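Local coordinates for methyl-accepting chemotaxis protein (Vibrio cholerae, PDB 6CEQ) that binds heme in a PAS domain of a chemoreceptor and probably senses oxygen there for signal transduction, at residues 30-33 with 34-37. Residues are numbered along the deposited sequence; the frame is centred on the assembly and turned at random.
Sequences THRE and PELA
Glu35 OE1 comes against Arg32 CD at 3.7 Å across a helix start, but the charged ends do not join in a salt bridge: Arg32 NH1 and Glu35 OE1 stay 4.7 Å apart, the guanidinium and carboxylate planes turned 75° to one another. A water bridges them: lying in the guanidinium plane, it accepts a hydrogen bond from Arg32 NH1 (2.9 Å) and donates to Glu35 OE1 and to the backbone O of His31. Glu35 reaches it by folding at chi2 (79°), which turns the carboxylate back toward the preceding turn. The arginine, bent at chi2 (-52°), lays its NH1 over one face of the His31 imidazole, 3.3 Å above the ring plane and offset toward the rim. Arg32 leaves helical geometry after helix 23-31 and is at the same time the N-cap of helix 33-39, at the corner between two short helices of this PAS domain. Arg32 O takes the first-turn bond from Leu36 N at 2.9 Å, and Glu33 O takes the next from Ala37 N at 2.7 Å. Pro34, whose nitrogen has no hydrogen to give, occupies the first turn. The Leu36 side chain packs over the Arg32 carbonyl, Leu36 CG 3.4 Å from Arg32 O; buried against Phe43 and Leu84, it lies about 5 Å from the heme.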
loop_
_atom_site.group_PDB
_atom_site.type_symbol
_atom_site.label_atom_id
_atom_site.label_comp_id
_atom_site.label_asym_id
_atom_site.label_seq_id
_atom_site.Cartn_x
_atom_site.Cartn_y
_atom_site.Cartn_z
ATOM N N THR A 30 12.979 -2.046 -0.684
ATOM C CA THR A 30 14.372 -2.048 -0.258
ATOM C C THR A 30 15.266 -1.508 -1.365
ATOM O O THR A 30 16.140 -0.669 -1.116
ATOM C CB THR A 30 14.781 -3.460 0.158
ATOM O OG1 THR A 30 13.890 -3.909 1.184
ATOM C CG2 THR A 30 16.201 -3.461 0.707
ATOM N N HIS A 31 15.044 -1.965 -2.601
ATOM C CA HIS A 31 15.771 -1.427 -3.747
ATOM C C HIS A 31 15.584 0.083 -3.866
ATOM O O HIS A 31 16.548 0.821 -4.122
ATOM C CB HIS A 31 15.289 -2.119 -5.018
ATOM C CG HIS A 31 16.017 -1.698 -6.254
ATOM N ND1 HIS A 31 15.553 -1.991 -7.520
ATOM C CD2 HIS A 31 17.186 -1.042 -6.430
ATOM C CE1 HIS A 31 16.391 -1.510 -8.417
ATOM N NE2 HIS A 31 17.394 -0.928 -7.782
ATOM N N ARG A 32 14.361 0.562 -3.660
ATOM C CA ARG A 32 14.015 1.965 -3.853
ATOM C C ARG A 32 14.160 2.799 -2.593
ATOM O O ARG A 32 13.643 3.917 -2.552
ATOM C CB ARG A 32 12.577 2.093 -4.365
ATOM C CG ARG A 32 12.347 1.526 -5.733
ATOM C CD ARG A 32 13.351 2.078 -6.719
ATOM N NE ARG A 32 13.046 1.655 -8.076
ATOM C CZ ARG A 32 13.964 1.464 -9.011
ATOM N NH1 ARG A 32 15.249 1.660 -8.729
ATOM N NH2 ARG A 32 13.602 1.071 -10.223
ATOM N N GLU A 33 14.838 2.292 -1.564
ATOM C CA GLU A 33 14.995 3.091 -0.351
ATOM C C GLU A 33 15.689 4.434 -0.589
ATOM O O GLU A 33 15.352 5.391 0.138
ATOM C CB GLU A 33 15.705 2.255 0.733
ATOM C CG GLU A 33 14.720 1.676 1.778
ATOM C CD GLU A 33 15.305 0.554 2.638
ATOM O OE1 GLU A 33 16.527 0.310 2.554
ATOM O OE2 GLU A 33 14.537 -0.085 3.399
ATOM N N PRO A 34 16.626 4.603 -1.539
ATOM C CA PRO A 34 17.095 5.968 -1.861
ATOM C C PRO A 34 15.970 6.941 -2.185
ATOM O O PRO A 34 15.905 8.039 -1.613
ATOM C CB PRO A 34 18.015 5.745 -3.068
ATOM C CG PRO A 34 18.521 4.358 -2.903
ATOM C CD PRO A 34 17.451 3.571 -2.206
ATOM N N GLU A 35 15.085 6.568 -3.113
ATOM C CA GLU A 35 13.959 7.428 -3.462
ATOM C C GLU A 35 12.965 7.535 -2.307
ATOM O O GLU A 35 12.373 8.599 -2.086
ATOM C CB GLU A 35 13.275 6.897 -4.721
ATOM C CG GLU A 35 14.091 7.047 -6.000
ATOM C CD GLU A 35 15.169 5.987 -6.171
ATOM O OE1 GLU A 35 15.186 5.003 -5.399
ATOM O OE2 GLU A 35 16.001 6.134 -7.093
ATOM N N LEU A 36 12.749 6.441 -1.570
ATOM C CA LEU A 36 11.748 6.466 -0.506
ATOM C C LEU A 36 12.239 7.243 0.713
ATOM O O LEU A 36 11.443 7.900 1.394
ATOM C CB LEU A 36 11.346 5.047 -0.117
ATOM C CG LEU A 36 10.529 4.375 -1.219
ATOM C CD1 LEU A 36 10.342 2.910 -0.908
ATOM C CD2 LEU A 36 9.191 5.076 -1.393
ATOM N N ALA A 37 13.534 7.163 1.025
ATOM C CA ALA A 37 14.055 7.942 2.143
ATOM C C ALA A 37 14.081 9.441 1.847
ATOM O O ALA A 37 14.026 10.246 2.781
ATOM C CB ALA A 37 15.458 7.463 2.521
HETATM O O HOH W 1 16.521 2.761 -6.390
#